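Local atomic coordinates of pseudoazurin (Methylobacterium extorquens, PDB entry 1PMY), a protein that binds one copper ion per subunit and, as a blue copper protein of the plastocyanin/azurin family, probably carries electrons in the periplasm. Residues H40-I45 / V56-G61; S30-P35 / G61-V66. All blocks are in the same frame, centred on the assembly; numbering follows the deposited sequence.

Contact 1: H40-I45 / V56-G61; sequences HNVETI and VKTTVG. With CU (copper (II) ion), chain B.
Asn41 reaches across to Thr58 with its amide. Its ND2 donates to Thr58 O at 2.9 Å, and that oxygen lies in the amide plane, 4° out of it. The chi1 of 76° puts CG between the backbone N and the carbonyl carbon. The other end of the amide is used too, because OD1 accepts from the backbone N of Ala79. An alanine here would probably leave Thr58 O and the Ala79 N-H without these partners and loosen the tie to the copper-ligand loop. Thr58 answers with its hydroxyl: OG1 accepts from Val42 N at 3.0 Å. Val42 O in turn takes Thr58 N at 3.0 Å, nearly along the C=O axis. The two segments run antiparallel, with a single bridge between Glu43 and Lys57, at the copper end of a cupredoxin fold. His40 binds the copper ion through ND1 at 2.1 Å, alongside Cys78, His81 and Met86 of the site. His40 O accepts a nearly straight bond from Gly61 N, 2.9 Å long. At the far end Thr44 is used twice. Its N donates to Val56 O, and its OG1 accepts from Val56 N at 2.8 Å. Glu43 and Lys57 lie side by side and point the same way, but their charged atoms stay apart, with Glu43 OE1 6.2 Å from Lys57 NZ. Glu43 OE2 is hydrogen-bonded instead to Tyr55 OH.

Contact 2: S30-P35 / G61-V66; sequences SIKFLP and GQEAVV
Lys32 leaves its strand with CG anti to the backbone N (chi1 -175°), and Glu63 sets its CG anti to the carbonyl carbon (chi1 -57°). Both chains bend further out, and Lys32 NZ meets Glu63 OE1 in a salt bridge of 2.8 Å. Glu63 stands just before strand 64-67, which runs antiparallel to strand 30-34 and is an edge strand of the cupredoxin beta-sandwich. Ile31 and Val66 form a hydrogen-bonded pair, as do Phe33 and Ala64. Lys32 and Val65 form the non-hydrogen-bonded pair between them. Phe33 N meets Ala64 O at 2.9 Å, while the return bond from Ala64 N to Phe33 O is longer, at 3.2 Å. Lys32 also packs its aliphatic part on Val65, with Lys32 CG 3.9 Å from Val65 CG2. Past the strand, Pro35 lays CD against Glu63 CA and CB against Gly61 O. On its other side strand 30-34 is hydrogen-bonded to strand 2-8. The opposite face of the two strands carries Ile31, Phe33, Ala64 and Val66. There Ile31 CG2 sits over the centre of the Phe33 ring, 3.4 Å above its plane. Val66 CG2 comes to the ring edge instead, 3.9 Å from Phe33 CE2.

Overall arrangement
Contact 1 is partly buried and holds a copper ligand, while contact 2 is a surface contact. Their centres lie about 9 Å apart, and Gly61 belongs to both. The chain from 56 to 66 thus pairs first with 40-45 and then with 30-35. Contact 2 is a regular strand pair with backbone bonds and an outer salt bridge. Contact 1 has just one bridge, and side-chain groups of asparagine and threonine take up several of its backbone donors and acceptors. The two meet through apolar atoms. Val42 CG2 packs on Phe33 CD1, Thr58 CG2 on Ala64 CB, and Val56 CG1 on Val66 CG2.

Contact 1: H40-I45 / V56-G61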
ATOM      1  N   HIS A  40       5.127  12.919   2.026  1.00  9.60           N
ATOM      2  CA  HIS A  40       4.621  11.521   2.071  1.00 10.16           C
ATOM      3  C   HIS A  40       5.728  10.535   1.781  1.00  9.63           C
ATOM      4  O   HIS A  40       6.695  10.908   1.088  1.00  9.13           O
ATOM      5  CB  HIS A  40       3.397  11.360   1.195  1.00 10.41           C
ATOM      6  CG  HIS A  40       2.272  12.272   1.466  1.00 11.36           C
ATOM      7  ND1 HIS A  40       1.379  12.328   2.504  1.00 11.17           N
ATOM      8  CD2 HIS A  40       1.902  13.345   0.653  1.00 11.43           C
ATOM      9  CE1 HIS A  40       0.527  13.297   2.361  1.00 11.87           C
ATOM     10  NE2 HIS A  40       0.810  13.904   1.237  1.00 12.30           N
ATOM     11  N   ASN A  41       5.568   9.304   2.293  1.00  8.74           N
ATOM     12  CA  ASN A  41       6.522   8.217   1.900  1.00  9.24           C
ATOM     13  C   ASN A  41       5.652   6.941   1.761  1.00  8.51           C
ATOM     14  O   ASN A  41       4.441   6.963   1.997  1.00  8.68           O
ATOM     15  CB  ASN A  41       7.756   8.034   2.691  1.00  9.54           C
ATOM     16  CG  ASN A  41       7.543   7.338   4.050  1.00  9.35           C
ATOM     17  OD1 ASN A  41       6.347   7.301   4.447  1.00  9.49           O
ATOM     18  ND2 ASN A  41       8.626   6.688   4.438  1.00 10.40           N
ATOM     19  N   VAL A  42       6.396   5.858   1.594  1.00  9.28           N
ATOM     20  CA  VAL A  42       5.822   4.513   1.518  1.00  9.23           C
ATOM     21  C   VAL A  42       6.713   3.571   2.380  1.00  9.21           C
ATOM     22  O   VAL A  42       7.972   3.580   2.327  1.00  9.30           O
ATOM     23  CB  VAL A  42       5.865   4.026   0.014  1.00  9.88           C
ATOM     24  CG1 VAL A  42       5.072   2.689  -0.017  1.00 10.73           C
ATOM     25  CG2 VAL A  42       5.019   5.004  -0.856  1.00 10.38           C
ATOM     26  N   GLU A  43       6.003   2.815   3.194  1.00  8.58           N
ATOM     27  CA  GLU A  43       6.760   1.859   4.072  1.00  7.52           C
ATOM     28  C   GLU A  43       5.911   0.640   4.265  1.00  7.18           C
ATOM     29  O   GLU A  43       4.646   0.706   4.426  1.00  7.20           O
ATOM     30  CB  GLU A  43       7.156   2.474   5.420  1.00  7.41           C
ATOM     31  CG  GLU A  43       7.891   1.544   6.382  1.00  7.73           C
ATOM     32  CD  GLU A  43       8.449   2.152   7.637  1.00  8.69           C
ATOM     33  OE1 GLU A  43       8.315   3.364   7.740  1.00  9.94           O
ATOM     34  OE2 GLU A  43       9.056   1.471   8.467  1.00  9.91           O
ATOM     35  N   THR A  44       6.605  -0.478   4.266  1.00  6.88           N
ATOM     36  CA  THR A  44       5.876  -1.773   4.511  1.00  6.86           C
ATOM     37  C   THR A  44       5.157  -1.683   5.905  1.00  5.46           C
ATOM     38  O   THR A  44       5.751  -1.090   6.849  1.00  7.49           O
ATOM     39  CB  THR A  44       7.010  -2.876   4.672  1.00  7.43           C
ATOM     40  OG1 THR A  44       7.692  -2.938   3.387  1.00  8.56           O
ATOM     41  CG2 THR A  44       6.517  -4.262   5.142  1.00  7.94           C
ATOM     42  N   ILE A  45       3.998  -2.286   5.988  1.00  5.45           N
ATOM     43  CA  ILE A  45       3.385  -2.471   7.328  1.00  5.74           C
ATOM     44  C   ILE A  45       3.760  -3.958   7.700  1.00  6.10           C
ATOM     45  O   ILE A  45       3.429  -4.924   6.981  1.00  6.25           O
ATOM     46  CB  ILE A  45       1.852  -2.369   7.270  1.00  6.16           C
ATOM     47  CG1 ILE A  45       1.571  -0.838   7.188  1.00  6.51           C
ATOM     48  CG2 ILE A  45       1.262  -2.865   8.711  1.00  3.72           C
ATOM     49  CD1 ILE A  45       0.191  -0.586   6.520  1.00  6.75           C
ATOM     50  N   VAL A  56      10.297  -2.289   2.483  1.00 14.06           N
ATOM     51  CA  VAL A  56      10.367  -1.010   1.750  1.00 13.06           C
ATOM     52  C   VAL A  56      10.229   0.146   2.747  1.00 12.50           C
ATOM     53  O   VAL A  56       9.348   0.066   3.635  1.00 10.97           O
ATOM     54  CB  VAL A  56       9.168  -0.978   0.741  1.00 13.71           C
ATOM     55  CG1 VAL A  56       9.030   0.367   0.023  1.00 14.14           C
ATOM     56  CG2 VAL A  56       9.239  -2.160  -0.197  1.00 14.20           C
ATOM     57  N   LYS A  57      11.095   1.126   2.578  1.00 11.75           N
ATOM     58  CA  LYS A  57      11.053   2.323   3.391  1.00 12.19           C
ATOM     59  C   LYS A  57      11.733   3.424   2.523  1.00 11.49           C
ATOM     60  O   LYS A  57      12.916   3.549   2.446  1.00 11.65           O
ATOM     61  CB  LYS A  57      11.777   2.284   4.736  1.00 13.43           C
ATOM     62  CG  LYS A  57      11.283   3.489   5.516  1.00 14.73           C
ATOM     63  CD  LYS A  57      12.091   4.250   6.404  1.00 17.63           C
ATOM     64  CE  LYS A  57      13.037   3.750   7.412  1.00 18.60           C
ATOM     65  NZ  LYS A  57      14.337   4.561   7.327  1.00 20.07           N
ATOM     66  N   THR A  58      10.852   4.249   1.955  1.00 10.25           N
ATOM     67  CA  THR A  58      11.260   5.306   1.054  1.00  8.77           C
ATOM     68  C   THR A  58      11.492   6.616   1.799  1.00  7.80           C
ATOM     69  O   THR A  58      11.065   6.758   2.913  1.00  8.30           O
ATOM     70  CB  THR A  58      10.314   5.447  -0.223  1.00  8.70           C
ATOM     71  OG1 THR A  58       8.984   5.939   0.168  1.00  8.73           O
ATOM     72  CG2 THR A  58      10.162   4.025  -0.864  1.00  8.71           C
ATOM     73  N   THR A  59      12.172   7.501   1.084  1.00  8.92           N
ATOM     74  CA  THR A  59      12.464   8.866   1.596  1.00  8.06           C
ATOM     75  C   THR A  59      11.311   9.787   1.267  1.00  8.70           C
ATOM     76  O   THR A  59      10.612   9.852   0.235  1.00  8.05           O
ATOM     77  CB  THR A  59      13.772   9.410   0.884  1.00  8.22           C
ATOM     78  OG1 THR A  59      14.800   8.454   1.227  1.00  9.32           O
ATOM     79  CG2 THR A  59      14.050  10.843   1.387  1.00  8.32           C
ATOM     80  N   VAL A  60      10.958  10.464   2.393  1.00  9.07           N
ATOM     81  CA  VAL A  60       9.858  11.410   2.361  1.00 10.69           C
ATOM     82  C   VAL A  60      10.016  12.493   1.253  1.00 11.77           C
ATOM     83  O   VAL A  60      11.115  13.053   1.109  1.00 11.47           O
ATOM     84  CB  VAL A  60       9.561  11.919   3.752  1.00 10.89           C
ATOM     85  CG1 VAL A  60       8.548  13.086   3.667  1.00 11.11           C
ATOM     86  CG2 VAL A  60       9.052  10.898   4.735  1.00 10.50           C
ATOM     87  N   GLY A  61       8.931  12.689   0.541  1.00 12.40           N
ATOM     88  CA  GLY A  61       8.870  13.712  -0.520  1.00 13.06           C
ATOM     89  C   GLY A  61       9.551  13.363  -1.830  1.00 13.06           C
ATOM     90  O   GLY A  61       9.592  14.224  -2.749  1.00 13.77           O
TER
HETATM   91 CU    CU B 124       1.565  10.834   3.923  1.00 12.48          CU

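Contact 2: S30-P35 / G61-V66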
ATOM      1  N   SER A  30       5.912  -2.996 -11.486  1.00 10.62           N
ATOM      2  CA  SER A  30       6.418  -2.015 -10.532  1.00 11.25           C
ATOM      3  C   SER A  30       5.335  -0.955 -10.309  1.00 10.99           C
ATOM      4  O   SER A  30       4.356  -0.707 -11.080  1.00 11.67           O
ATOM      5  CB  SER A  30       7.787  -1.503 -10.921  1.00 11.81           C
ATOM      6  OG  SER A  30       7.632  -0.723 -12.106  1.00 12.64           O
ATOM      7  N   ILE A  31       5.470  -0.259  -9.156  1.00 10.58           N
ATOM      8  CA  ILE A  31       4.635   0.938  -8.925  1.00  9.83           C
ATOM      9  C   ILE A  31       5.636   2.111  -8.846  1.00 11.10           C
ATOM     10  O   ILE A  31       6.641   1.956  -8.193  1.00 10.91           O
ATOM     11  CB  ILE A  31       3.802   0.864  -7.576  1.00  9.42           C
ATOM     12  CG1 ILE A  31       2.709  -0.217  -7.694  1.00  8.55           C
ATOM     13  CG2 ILE A  31       3.191   2.230  -7.168  1.00  8.36           C
ATOM     14  CD1 ILE A  31       2.012  -0.611  -6.309  1.00  7.38           C
ATOM     15  N   LYS A  32       5.230   3.206  -9.462  1.00 11.06           N
ATOM     16  CA  LYS A  32       5.997   4.459  -9.212  1.00 12.26           C
ATOM     17  C   LYS A  32       5.053   5.310  -8.324  1.00 12.41           C
ATOM     18  O   LYS A  32       3.903   5.723  -8.697  1.00 12.81           O
ATOM     19  CB  LYS A  32       6.238   5.168 -10.545  1.00 13.49           C
ATOM     20  CG  LYS A  32       7.138   6.408 -10.394  1.00 16.55           C
ATOM     21  CD  LYS A  32       7.349   7.045 -11.817  1.00 18.05           C
ATOM     22  CE  LYS A  32       8.688   6.589 -12.400  1.00 19.82           C
ATOM     23  NZ  LYS A  32       9.832   7.367 -11.779  1.00 20.49           N
ATOM     24  N   PHE A  33       5.497   5.641  -7.143  1.00 11.10           N
ATOM     25  CA  PHE A  33       4.733   6.456  -6.168  1.00 11.71           C
ATOM     26  C   PHE A  33       5.203   7.923  -6.451  1.00 12.54           C
ATOM     27  O   PHE A  33       6.401   8.096  -6.451  1.00 12.74           O
ATOM     28  CB  PHE A  33       5.167   6.105  -4.714  1.00 10.70           C
ATOM     29  CG  PHE A  33       4.589   4.744  -4.331  1.00 10.35           C
ATOM     30  CD1 PHE A  33       3.336   4.649  -3.842  1.00 10.38           C
ATOM     31  CD2 PHE A  33       5.434   3.600  -4.529  1.00 10.24           C
ATOM     32  CE1 PHE A  33       2.798   3.410  -3.520  1.00 10.82           C
ATOM     33  CE2 PHE A  33       4.959   2.366  -4.094  1.00 11.04           C
ATOM     34  CZ  PHE A  33       3.628   2.263  -3.640  1.00 10.86           C
ATOM     35  N   LEU A  34       4.212   8.760  -6.746  1.00 13.12           N
ATOM     36  CA  LEU A  34       4.522  10.152  -7.124  1.00 13.62           C
ATOM     37  C   LEU A  34       4.258  11.123  -5.995  1.00 13.81           C
ATOM     38  O   LEU A  34       3.135  11.140  -5.521  1.00 14.15           O
ATOM     39  CB  LEU A  34       3.609  10.443  -8.352  1.00 13.82           C
ATOM     40  CG  LEU A  34       3.996   9.627  -9.617  1.00 14.25           C
ATOM     41  CD1 LEU A  34       2.889   9.829 -10.643  1.00 14.65           C
ATOM     42  CD2 LEU A  34       5.364   9.989 -10.100  1.00 15.16           C
ATOM     43  N   PRO A  35       5.265  11.947  -5.698  1.00 13.93           N
ATOM     44  CA  PRO A  35       5.119  12.951  -4.647  1.00 13.96           C
ATOM     45  C   PRO A  35       4.290  14.128  -5.135  1.00 13.83           C
ATOM     46  O   PRO A  35       4.786  15.272  -5.088  1.00 13.62           O
ATOM     47  CB  PRO A  35       6.597  13.285  -4.311  1.00 14.48           C
ATOM     48  CG  PRO A  35       7.273  13.211  -5.682  1.00 14.72           C
ATOM     49  CD  PRO A  35       6.625  11.955  -6.325  1.00 14.01           C
ATOM     50  N   GLY A  61       8.931  12.689   0.541  1.00 12.40           N
ATOM     51  CA  GLY A  61       8.870  13.712  -0.520  1.00 13.06           C
ATOM     52  C   GLY A  61       9.551  13.363  -1.830  1.00 13.06           C
ATOM     53  O   GLY A  61       9.592  14.224  -2.749  1.00 13.77           O
ATOM     54  N   GLN A  62      10.061  12.130  -1.976  1.00 13.61           N
ATOM     55  CA  GLN A  62      10.727  11.713  -3.232  1.00 13.75           C
ATOM     56  C   GLN A  62       9.867  10.727  -4.007  1.00 13.01           C
ATOM     57  O   GLN A  62       9.122   9.866  -3.452  1.00 12.28           O
ATOM     58  CB  GLN A  62      12.041  10.959  -2.920  1.00 15.34           C
ATOM     59  CG  GLN A  62      13.064  11.884  -2.320  1.00 17.92           C
ATOM     60  CD  GLN A  62      14.477  11.402  -2.390  1.00 19.40           C
ATOM     61  OE1 GLN A  62      15.363  12.206  -2.025  1.00 20.68           O
ATOM     62  NE2 GLN A  62      14.817  10.165  -2.732  1.00 20.10           N
ATOM     63  N   GLU A  63      10.089  10.734  -5.344  1.00 13.02           N
ATOM     64  CA  GLU A  63       9.369   9.706  -6.187  1.00 13.57           C
ATOM     65  C   GLU A  63      10.101   8.394  -5.801  1.00 13.40           C
ATOM     66  O   GLU A  63      11.336   8.463  -5.433  1.00 13.24           O
ATOM     67  CB  GLU A  63       9.824   9.825  -7.626  1.00 15.04           C
ATOM     68  CG  GLU A  63       9.712  11.058  -8.400  1.00 18.37           C
ATOM     69  CD  GLU A  63       9.342  10.891  -9.882  1.00 19.71           C
ATOM     70  OE1 GLU A  63       9.708   9.851 -10.465  1.00 20.41           O
ATOM     71  OE2 GLU A  63       8.675  11.793 -10.361  1.00 21.06           O
ATOM     72  N   ALA A  64       9.429   7.287  -5.908  1.00 12.61           N
ATOM     73  CA  ALA A  64      10.077   6.020  -5.553  1.00 12.49           C
ATOM     74  C   ALA A  64       9.457   4.928  -6.411  1.00 12.62           C
ATOM     75  O   ALA A  64       8.287   5.076  -6.786  1.00 13.86           O
ATOM     76  CB  ALA A  64       9.748   5.668  -4.061  1.00 12.51           C
ATOM     77  N   VAL A  65      10.241   3.981  -6.736  1.00 12.85           N
ATOM     78  CA  VAL A  65       9.773   2.834  -7.491  1.00 12.73           C
ATOM     79  C   VAL A  65      10.012   1.570  -6.649  1.00 12.59           C
ATOM     80  O   VAL A  65      11.041   1.319  -6.009  1.00 13.50           O
ATOM     81  CB  VAL A  65      10.467   2.774  -8.878  1.00 13.37           C
ATOM     82  CG1 VAL A  65      10.074   1.390  -9.483  1.00 13.63           C
ATOM     83  CG2 VAL A  65      10.039   3.943  -9.726  1.00 13.93           C
ATOM     84  N   VAL A  66       8.934   0.727  -6.691  1.00 12.13           N
ATOM     85  CA  VAL A  66       9.010  -0.574  -6.012  1.00 12.16           C
ATOM     86  C   VAL A  66       8.651  -1.653  -7.039  1.00 12.38           C
ATOM     87  O   VAL A  66       7.552  -1.628  -7.620  1.00 13.16           O
ATOM     88  CB  VAL A  66       8.040  -0.627  -4.788  1.00 12.29           C
ATOM     89  CG1 VAL A  66       8.154  -2.002  -4.039  1.00 12.76           C
ATOM     90  CG2 VAL A  66       8.389   0.525  -3.841  1.00 13.17           C
TER